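Local coordinates for ABC transporter, ATP binding protein (PDB 1OXX) that hydrolyses ATP to supply the energy for glucose uptake by an archaeal ABC transporter, at residues I4-V9 against G60-D65; F34-P39 against G212-G217; A104-N109 against A154-P159; E246-V251 against S269-I274. The protein carries 1 engineered substitution. One frame throughout, in Å; residues are numbered along the deposited sequence.

Overall arrangement
Contacts 1, 2 and 3 belong to the ABC-ATPase domain, whereas contact 4 lies in the C-terminal domain, its centre about 54 Å from that of contact 3. Contact 2 is the most central: two parallel strands in the buried mixed sheet, rich in glycine and aliphatic side chains, leading into the nucleotide-binding loop. Contact 1 pairs antiparallel strands of a different sheet, with an apolar inner face and a more polar outer one. Contact 4 is also antiparallel, but adds a salt bridge on its more polar face. Contact 3, among helices and turns, joins its segments through aliphatic side chains and one water. The four share no strand or helix.

Contact 1. Residues I4-V9 against G60-D65; sequences IIVKNV and GELYFD
Strand pairing joins Ile-4 to Lys-7 with Glu-61 to Phe-64, two antiparallel neighbours within the five-stranded antiparallel sheet of the ABC-ATPase domain. Ile-5 and Tyr-63 form a hydrogen-bonded pair, Ile-5 N giving to Tyr-63 O (3.0 Å) and Tyr-63 N returning to Ile-5 O (2.9 Å). Lys-7 and Glu-61 exchange a second such pair. Ile-4, Val-6, Leu-62 and Phe-64 share one face. There Leu-62 CD1 touches Val-6 CG2 at 3.9 Å, the two side chains running side by side. In one of its two conformers Ile-4 sets CD1 over the centre of the Phe-64 ring, 3.4 Å above its plane, a CH-pi contact resting on that conformer. On the other face Tyr-63 CB packs on Ile-5 CB (4.0 Å). The chain of Glu-61 bends at chi2 (85°), and its OE1 lies 3.8 Å from Lys-7 CG, while OE2 bonds to Asn-72. At Asn-8 and Val-9, which form a G1 bulge against Val-24, Gly-60 CA comes within 3.2 Å of Asn-8 O, where a CB would collide. Helix 41-52 covers Val-6, Leu-62 and Phe-64: hydrocarbon seals this face, while the other mixes Ile-5 and Tyr-63 with the polar ends of Lys-7 and Glu-61.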
# COMPACT_ATOMS: atom_id res chain seq x y z
N ILE A 4 6.13 18.48 0.52
CA ILE A 4 6.82 17.94 -0.63
C ILE A 4 6.03 18.25 -1.89
O ILE A 4 4.86 17.84 -2.02
CB ILE A 4 7.00 16.43 -0.51
CG1 ILE A 4 7.64 16.06 0.84
CG2 ILE A 4 7.85 15.91 -1.67
CD1 ILE A 4 9.00 16.64 1.08
N ILE A 5 6.65 18.96 -2.82
CA ILE A 5 6.04 19.26 -4.11
C ILE A 5 6.75 18.45 -5.16
O ILE A 5 7.95 18.63 -5.39
CB ILE A 5 6.13 20.76 -4.51
CG1 ILE A 5 5.29 21.62 -3.56
CG2 ILE A 5 5.66 20.94 -5.94
CD1 ILE A 5 5.30 23.09 -3.95
N VAL A 6 6.01 17.54 -5.79
CA VAL A 6 6.47 16.70 -6.88
C VAL A 6 5.86 17.33 -8.13
O VAL A 6 4.65 17.29 -8.29
CB VAL A 6 5.97 15.26 -6.70
CG1 VAL A 6 6.45 14.37 -7.83
CG2 VAL A 6 6.43 14.71 -5.36
N LYS A 7 6.69 17.94 -8.97
CA LYS A 7 6.22 18.70 -10.14
C LYS A 7 6.65 18.08 -11.47
O LYS A 7 7.84 18.07 -11.81
CB LYS A 7 6.72 20.14 -10.06
CG LYS A 7 6.10 21.06 -11.09
CD LYS A 7 4.66 21.35 -10.75
CE LYS A 7 3.96 22.10 -11.89
NZ LYS A 7 2.59 22.55 -11.49
N ASN A 8 5.68 17.54 -12.21
CA ASN A 8 5.93 16.89 -13.49
C ASN A 8 7.12 15.94 -13.48
O ASN A 8 7.95 15.96 -14.38
CB ASN A 8 6.14 17.94 -14.59
CG ASN A 8 4.96 18.86 -14.74
OD1 ASN A 8 5.12 20.08 -14.78
ND2 ASN A 8 3.78 18.28 -14.85
N VAL A 9 7.19 15.10 -12.46
CA VAL A 9 8.35 14.23 -12.35
C VAL A 9 8.25 12.99 -13.22
O VAL A 9 7.30 12.21 -13.13
CB VAL A 9 8.56 13.82 -10.93
CG1 VAL A 9 9.48 12.61 -10.84
CG2 VAL A 9 9.11 15.04 -10.13
N GLY A 60 11.45 17.21 -14.79
CA GLY A 60 10.62 17.67 -13.69
C GLY A 60 11.42 18.10 -12.47
O GLY A 60 12.65 17.99 -12.42
N GLU A 61 10.70 18.54 -11.45
CA GLU A 61 11.31 19.14 -10.27
C GLU A 61 10.73 18.62 -8.96
O GLU A 61 9.55 18.25 -8.90
CB GLU A 61 11.11 20.65 -10.34
CG GLU A 61 11.68 21.28 -11.61
CD GLU A 61 10.73 21.24 -12.80
OE1 GLU A 61 9.51 21.49 -12.62
OE2 GLU A 61 11.20 20.98 -13.93
N LEU A 62 11.55 18.63 -7.92
CA LEU A 62 11.14 18.19 -6.60
C LEU A 62 11.54 19.24 -5.58
O LEU A 62 12.69 19.66 -5.57
CB LEU A 62 11.82 16.87 -6.28
CG LEU A 62 11.54 16.25 -4.90
CD1 LEU A 62 10.08 15.87 -4.79
CD2 LEU A 62 12.42 15.03 -4.66
N TYR A 63 10.59 19.68 -4.76
CA TYR A 63 10.83 20.70 -3.74
C TYR A 63 10.51 20.16 -2.35
O TYR A 63 9.52 19.45 -2.17
CB TYR A 63 9.93 21.92 -3.98
CG TYR A 63 10.15 22.60 -5.30
CD1 TYR A 63 9.55 22.12 -6.45
CD2 TYR A 63 10.96 23.72 -5.40
CE1 TYR A 63 9.75 22.73 -7.66
CE2 TYR A 63 11.15 24.34 -6.62
CZ TYR A 63 10.55 23.83 -7.74
OH TYR A 63 10.72 24.43 -8.97
N PHE A 64 11.32 20.55 -1.37
CA PHE A 64 11.05 20.29 0.04
C PHE A 64 10.82 21.68 0.60
O PHE A 64 11.72 22.51 0.58
CB PHE A 64 12.25 19.62 0.73
CG PHE A 64 12.32 18.12 0.55
CD1 PHE A 64 11.94 17.50 -0.62
CD2 PHE A 64 12.81 17.32 1.58
CE1 PHE A 64 12.05 16.10 -0.76
CE2 PHE A 64 12.88 15.94 1.44
CZ PHE A 64 12.51 15.34 0.27
N ASP A 65 9.59 21.94 1.05
CA ASP A 65 9.18 23.31 1.37
C ASP A 65 9.39 24.12 0.07
O ASP A 65 8.89 23.69 -0.97
CB ASP A 65 9.88 23.82 2.61
CG ASP A 65 9.37 23.14 3.88
OD1 ASP A 65 8.23 22.60 3.88
OD2 ASP A 65 10.05 23.10 4.92

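Contact 2. Residues F34-P39 against G212-G217; sequences FGILGP and GVLVKG
Phe-34 and Ile-36 close over Gly-212, where two parallel strands of the mixed ATPase sheet run side by side, 24° apart in direction. The Phe-34 ring approaches obliquely, its CZ 3.8 Å from Gly-212 N; CG is anti to the backbone N (chi1 -163°), and the ring end comes to the side where a CB would sit on Gly-212. Ile-36 CD1 meets the edge of that ring in its plane. Its chi2 of -77° keeps CD1 from extending anti to CA, and CD1 comes 3.9 Å from Gly-212 O. A CB on Gly-212 would lie close against both Phe-34 CZ and Ile-36 CD1. Further along, Ile-36 CG2 and Leu-214 CD2 appear unusually close, but this is doubtful, since Leu-214 has two conformers and the one given is not in a staggered well. Backbone bonds hold the register: Gly-212 N to Gly-35 O (2.9 Å), Leu-37 N to Gly-212 O (3.0 Å) and Leu-214 N to Leu-37 O (2.8 Å). Gly-38 begins a loop with the Walker A (P-loop) pattern; a CB there would strike Leu-214 O, and its own O takes a hydrogen bond from Lys-44 NZ. Strand 193-198 flanks Phe-34 and Ile-36, strand 218-223 touches Leu-214 and Val-215, and helix 235-241 covers Leu-37, Pro-39 and Val-215.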
# COMPACT_ATOMS: atom_id res chain seq x y z
N PHE A 34 1.12 9.99 3.71
CA PHE A 34 0.82 9.71 2.32
C PHE A 34 1.32 8.35 1.91
O PHE A 34 2.43 7.96 2.25
CB PHE A 34 1.44 10.77 1.41
CG PHE A 34 0.87 10.80 0.04
CD1 PHE A 34 -0.25 11.58 -0.24
CD2 PHE A 34 1.43 10.08 -0.98
CE1 PHE A 34 -0.77 11.61 -1.49
CE2 PHE A 34 0.88 10.10 -2.25
CZ PHE A 34 -0.21 10.87 -2.50
N GLY A 35 0.50 7.62 1.18
CA GLY A 35 0.92 6.33 0.67
C GLY A 35 0.89 6.23 -0.84
O GLY A 35 0.17 6.97 -1.51
N ILE A 36 1.68 5.31 -1.37
CA ILE A 36 1.64 4.97 -2.78
C ILE A 36 1.43 3.45 -2.91
O ILE A 36 2.14 2.65 -2.27
CB ILE A 36 2.96 5.38 -3.51
CG1 ILE A 36 3.19 6.90 -3.47
CG2 ILE A 36 2.93 4.91 -4.92
CD1 ILE A 36 2.36 7.66 -4.45
N LEU A 37 0.42 3.08 -3.71
CA LEU A 37 0.11 1.70 -4.07
C LEU A 37 0.31 1.54 -5.57
O LEU A 37 0.10 2.49 -6.31
CB LEU A 37 -1.36 1.39 -3.79
CG LEU A 37 -1.73 1.21 -2.32
CD1 LEU A 37 -3.25 1.16 -2.13
CD2 LEU A 37 -1.06 0.01 -1.67
N GLY A 38 0.69 0.34 -6.04
CA GLY A 38 0.84 0.07 -7.46
C GLY A 38 1.40 -1.31 -7.81
O GLY A 38 1.97 -1.94 -6.94
N PRO A 39 1.23 -1.75 -9.05
CA PRO A 39 1.73 -3.07 -9.48
C PRO A 39 3.24 -3.17 -9.55
O PRO A 39 3.75 -4.29 -9.52
CB PRO A 39 1.15 -3.24 -10.89
CG PRO A 39 0.14 -2.17 -11.05
CD PRO A 39 0.55 -1.05 -10.15
N GLY A 212 -1.95 7.64 -3.32
CA GLY A 212 -1.93 7.71 -4.75
C GLY A 212 -1.66 6.32 -5.30
O GLY A 212 -0.91 5.52 -4.71
N VAL A 213 -2.28 6.02 -6.42
CA VAL A 213 -2.10 4.73 -7.05
C VAL A 213 -1.35 4.90 -8.36
O VAL A 213 -1.77 5.66 -9.24
CB VAL A 213 -3.44 4.06 -7.31
CG1 VAL A 213 -3.23 2.69 -7.90
CG2 VAL A 213 -4.22 3.98 -6.01
N LEU A 214 -0.26 4.16 -8.49
CA LEU A 214 0.61 4.21 -9.66
C LEU A 214 0.38 3.01 -10.58
O LEU A 214 0.54 1.87 -10.13
CB LEU A 214 2.07 4.20 -9.22
CG LEU A 214 2.81 5.54 -9.14
CD1 LEU A 214 1.84 6.71 -9.08
CD2 LEU A 214 3.79 5.58 -7.97
N VAL A 215 0.03 3.26 -11.83
CA VAL A 215 -0.14 2.20 -12.82
C VAL A 215 0.64 2.60 -14.07
O VAL A 215 0.44 3.67 -14.61
CB VAL A 215 -1.61 1.97 -13.19
CG1 VAL A 215 -1.75 0.89 -14.27
CG2 VAL A 215 -2.44 1.60 -11.96
N LYS A 216 1.54 1.72 -14.50
CA LYS A 216 2.37 1.97 -15.67
C LYS A 216 3.11 3.31 -15.59
O LYS A 216 3.25 4.01 -16.58
CB LYS A 216 1.53 1.90 -16.95
N GLY A 217 3.53 3.68 -14.38
CA GLY A 217 4.31 4.90 -14.16
C GLY A 217 3.46 6.15 -14.00
O GLY A 217 3.98 7.26 -13.80

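Contact 3. Residues A104-N109 against A154-P159; sequences AFPLTN and ALVKDP
Pro-106, and not the flat ring of Phe-105, meets the other segment: CB and CG of its puckered ring each lie 3.8 Å from Val-156 CG1, and the two side chains cross at about a right angle. The Phe-105 ring meets Tyr-94 instead, their planes at about 50°. The setting is the helical part of the ABC-ATPase domain, where the 3-10 turn of residues 105-107 packs on a type I beta turn from Leu-155 to Asp-158, at the end of helix 143-155, which begins within the ABC signature sequence. Val-156 CG1 takes the crowded position between backbone N and carbonyl carbon (chi1 80°) and meets the proline and also Leu-107, while CG2 touches Leu-107 CD1 at 3.8 Å. Leu-107 CD2 rests on Lys-157 CG (3.8 Å) as the two chains slide past each other in opposite directions. An alanine in place of Leu-107 would probably open a gap beside Val-156 CG2 and take from Lys-157 CG the methyl it rests on. Arg-120 of helix 114-127 touches Leu-107 and bonds through NE to Val-156 O, tying a third element to the site. In one of its two conformers Lys-157 bends at chi3 (-69°), and a water then gives a hydrogen bond to Pro-106 O (2.7 Å) and accepts one from Lys-157 NZ (2.9 Å), a bridge that rests on that conformer.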
# COMPACT_ATOMS: atom_id res chain seq x y z
N ALA A 104 24.10 4.51 15.96
CA ALA A 104 25.03 5.63 16.02
C ALA A 104 25.61 6.00 14.67
O ALA A 104 26.08 7.12 14.47
CB ALA A 104 26.14 5.31 16.96
N PHE A 105 25.62 5.05 13.75
CA PHE A 105 26.28 5.25 12.47
C PHE A 105 25.95 6.58 11.76
O PHE A 105 26.85 7.27 11.31
CB PHE A 105 26.01 4.07 11.54
CG PHE A 105 26.88 4.05 10.32
CD1 PHE A 105 28.21 3.70 10.41
CD2 PHE A 105 26.37 4.40 9.09
CE1 PHE A 105 29.02 3.70 9.29
CE2 PHE A 105 27.17 4.40 7.96
CZ PHE A 105 28.50 4.04 8.07
N PRO A 106 24.67 6.94 11.66
CA PRO A 106 24.33 8.19 10.96
C PRO A 106 24.88 9.43 11.64
O PRO A 106 24.91 10.49 11.01
CB PRO A 106 22.80 8.20 10.99
CG PRO A 106 22.41 6.75 11.16
CD PRO A 106 23.47 6.21 12.09
N LEU A 107 25.31 9.32 12.89
CA LEU A 107 25.80 10.48 13.64
C LEU A 107 27.30 10.71 13.51
O LEU A 107 27.83 11.68 14.05
CB LEU A 107 25.48 10.32 15.11
CG LEU A 107 24.00 10.14 15.49
CD1 LEU A 107 23.83 10.06 17.00
CD2 LEU A 107 23.19 11.28 14.93
N THR A 108 27.97 9.82 12.78
CA THR A 108 29.43 9.83 12.67
C THR A 108 30.02 11.18 12.34
O THR A 108 31.01 11.60 12.95
CB THR A 108 29.86 8.81 11.61
OG1 THR A 108 29.44 7.50 12.00
CG2 THR A 108 31.38 8.71 11.55
N ASN A 109 29.43 11.86 11.37
CA ASN A 109 29.96 13.15 10.93
C ASN A 109 29.00 14.32 11.18
O ASN A 109 28.93 15.27 10.39
CB ASN A 109 30.33 13.07 9.46
CG ASN A 109 31.37 11.99 9.18
OD1 ASN A 109 32.47 12.00 9.74
ND2 ASN A 109 31.01 11.05 8.31
N ALA A 154 16.80 5.26 11.57
CA ALA A 154 16.11 6.26 10.74
C ALA A 154 15.77 7.54 11.48
O ALA A 154 15.66 8.59 10.84
CB ALA A 154 14.87 5.68 10.17
N LEU A 155 15.59 7.47 12.80
CA LEU A 155 15.10 8.59 13.61
C LEU A 155 16.18 9.33 14.38
O LEU A 155 15.95 10.37 14.99
CB LEU A 155 14.07 8.07 14.61
CG LEU A 155 12.83 7.47 13.98
CD1 LEU A 155 11.96 6.89 15.08
CD2 LEU A 155 12.07 8.50 13.20
N VAL A 156 17.39 8.79 14.35
CA VAL A 156 18.45 9.28 15.22
C VAL A 156 18.88 10.73 14.98
O VAL A 156 19.33 11.40 15.90
CB VAL A 156 19.66 8.31 15.23
CG1 VAL A 156 20.53 8.49 14.02
CG2 VAL A 156 20.44 8.50 16.50
N LYS A 157 18.74 11.21 13.75
CA LYS A 157 19.08 12.61 13.41
C LYS A 157 17.87 13.55 13.40
O LYS A 157 17.92 14.63 12.83
CB LYS A 157 19.73 12.70 12.03
CG LYS A 157 21.10 12.03 11.89
CD LYS A 157 21.77 12.38 10.56
CE LYS A 157 21.05 11.74 9.38
NZ LYS A 157 21.70 12.09 8.08
N ASP A 158 16.78 13.15 14.04
CA ASP A 158 15.55 13.94 14.03
C ASP A 158 15.14 14.49 12.66
O ASP A 158 15.24 15.66 12.33
CB ASP A 158 15.60 15.09 15.03
CG ASP A 158 14.21 15.45 15.53
OD1 ASP A 158 13.51 14.54 16.04
OD2 ASP A 158 13.72 16.60 15.44
N PRO A 159 14.60 13.60 11.88
CA PRO A 159 14.15 13.96 10.54
C PRO A 159 12.82 14.69 10.52
O PRO A 159 12.08 14.71 11.50
CB PRO A 159 13.94 12.60 9.89
CG PRO A 159 13.74 11.64 10.97
CD PRO A 159 14.32 12.21 12.22
O HOH W 1 24.30 10.92 8.43

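Contact 4. Residues E246-V251 against S269-I274; sequences ELEGKV and SDRAII
Ser-269 sets its carbonyl O against Val-251 CG2 (3.4 Å), while its OG reaches forward along its own segment to Arg-271 O. Asp-270 follows with its backbone O, which accepts from Val-251 N at 3.1 Å; a water donates to this same O and to Val-251 O, bridging the two strands where the pairing begins. Arg-271 carries the charged part of the contact. Its chain bends at chi3 (65°), bringing NE to Glu-248 OE2 in a short, nearly straight salt bridge of 2.6 Å. The carboxylate uses the anti lone pair of OE2 and lies at the edge of the guanidinium, the two planes 65° apart. Gly-249 O stands over the centre of one guanidinium face, 3.9 Å above it. Glu-248 OE1 pairs with Lys-352, so one carboxylate serves two positive groups. An alanine in place of Glu-248 would probably leave the guanidinium of Arg-271 and the amine of Lys-352 without their shared counter-charge and free Arg-271 to turn. Ala-272 exchanges two backbone bonds with Gly-249, and its CB touches Val-251 CG2 at 3.9 Å. Ile-273 lies on the same face as Glu-248 and Arg-271, where helix 235-241 reaches it, its CG2 3.8 Å from Leu-247 O. Ile-274 returns to the buried face beside Leu-247 and gives its N to Leu-247 O (2.7 Å). Strands 255-258 and 348-351 flank the pair on either side in a continuous antiparallel sheet; strand 348-351 belongs to the C-terminal family grouped with OB folds, and the arrangement is consistent with an OB-like C-terminal domain.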
# COMPACT_ATOMS: atom_id res chain seq x y z
N GLU A 246 -13.81 -9.73 -10.56
CA GLU A 246 -13.93 -9.03 -11.84
C GLU A 246 -14.65 -9.93 -12.83
O GLU A 246 -14.18 -11.05 -13.10
CB GLU A 246 -12.54 -8.68 -12.39
CG GLU A 246 -11.63 -7.97 -11.41
CD GLU A 246 -10.24 -7.73 -11.95
OE1 GLU A 246 -10.03 -7.79 -13.20
OE2 GLU A 246 -9.34 -7.46 -11.12
N LEU A 247 -15.77 -9.45 -13.35
CA LEU A 247 -16.57 -10.24 -14.30
C LEU A 247 -16.89 -9.39 -15.50
O LEU A 247 -17.06 -8.19 -15.36
CB LEU A 247 -17.91 -10.66 -13.70
CG LEU A 247 -17.92 -11.53 -12.46
CD1 LEU A 247 -17.89 -10.61 -11.28
CD2 LEU A 247 -19.16 -12.41 -12.44
N GLU A 248 -17.01 -10.02 -16.66
CA GLU A 248 -17.37 -9.30 -17.87
C GLU A 248 -18.72 -9.79 -18.37
O GLU A 248 -19.00 -11.00 -18.37
CB GLU A 248 -16.31 -9.52 -18.97
CG GLU A 248 -16.62 -8.74 -20.25
CD GLU A 248 -15.69 -9.05 -21.41
OE1 GLU A 248 -14.47 -9.21 -21.17
OE2 GLU A 248 -16.17 -9.11 -22.57
N GLY A 249 -19.57 -8.87 -18.80
CA GLY A 249 -20.86 -9.24 -19.31
C GLY A 249 -21.38 -8.33 -20.39
O GLY A 249 -20.73 -7.37 -20.80
N LYS A 250 -22.59 -8.64 -20.84
CA LYS A 250 -23.25 -7.89 -21.88
C LYS A 250 -24.23 -6.89 -21.29
O LYS A 250 -25.04 -7.23 -20.44
CB LYS A 250 -24.00 -8.85 -22.81
CG LYS A 250 -24.68 -8.16 -23.98
CD LYS A 250 -25.51 -9.11 -24.83
CE LYS A 250 -26.02 -8.42 -26.10
NZ LYS A 250 -26.79 -9.33 -26.99
N VAL A 251 -24.18 -5.66 -21.78
CA VAL A 251 -25.10 -4.64 -21.33
C VAL A 251 -26.47 -4.85 -21.98
O VAL A 251 -26.57 -4.96 -23.21
CB VAL A 251 -24.56 -3.24 -21.69
CG1 VAL A 251 -25.66 -2.18 -21.56
CG2 VAL A 251 -23.35 -2.91 -20.82
N SER A 269 -21.27 1.42 -23.15
CA SER A 269 -20.63 0.48 -24.07
C SER A 269 -21.41 -0.82 -24.27
O SER A 269 -22.38 -1.10 -23.56
CB SER A 269 -19.21 0.18 -23.57
OG SER A 269 -19.24 -0.29 -22.23
N ASP A 270 -20.95 -1.65 -25.21
CA ASP A 270 -21.62 -2.90 -25.55
C ASP A 270 -21.49 -3.92 -24.44
O ASP A 270 -22.42 -4.68 -24.15
CB ASP A 270 -21.00 -3.46 -26.83
CG ASP A 270 -21.54 -2.79 -28.08
OD1 ASP A 270 -22.59 -2.12 -28.00
OD2 ASP A 270 -20.98 -2.89 -29.19
N ARG A 271 -20.33 -3.94 -23.82
CA ARG A 271 -20.06 -4.87 -22.73
C ARG A 271 -19.53 -4.08 -21.54
O ARG A 271 -19.13 -2.93 -21.67
CB ARG A 271 -19.07 -5.92 -23.17
CG ARG A 271 -19.57 -6.72 -24.37
CD ARG A 271 -18.65 -7.85 -24.77
NE ARG A 271 -18.53 -8.88 -23.75
CZ ARG A 271 -19.43 -9.81 -23.53
NH1 ARG A 271 -20.55 -9.84 -24.25
NH2 ARG A 271 -19.22 -10.72 -22.59
N ALA A 272 -19.54 -4.72 -20.38
CA ALA A 272 -19.12 -4.06 -19.15
C ALA A 272 -18.32 -4.98 -18.26
O ALA A 272 -18.47 -6.19 -18.31
CB ALA A 272 -20.33 -3.58 -18.37
N ILE A 273 -17.47 -4.36 -17.44
CA ILE A 273 -16.75 -5.07 -16.41
C ILE A 273 -17.46 -4.77 -15.09
O ILE A 273 -17.72 -3.61 -14.77
CB ILE A 273 -15.31 -4.60 -16.34
CG1 ILE A 273 -14.60 -4.90 -17.66
CG2 ILE A 273 -14.60 -5.26 -15.17
CD1 ILE A 273 -13.24 -4.28 -17.79
N ILE A 274 -17.81 -5.82 -14.37
CA ILE A 274 -18.43 -5.70 -13.07
C ILE A 274 -17.36 -5.99 -12.03
O ILE A 274 -16.62 -6.96 -12.16
CB ILE A 274 -19.58 -6.73 -12.94
CG1 ILE A 274 -20.75 -6.39 -13.87
CG2 ILE A 274 -20.06 -6.85 -11.49
CD1 ILE A 274 -21.54 -5.22 -13.40
O HOH W 2 -24.97 -4.67 -25.45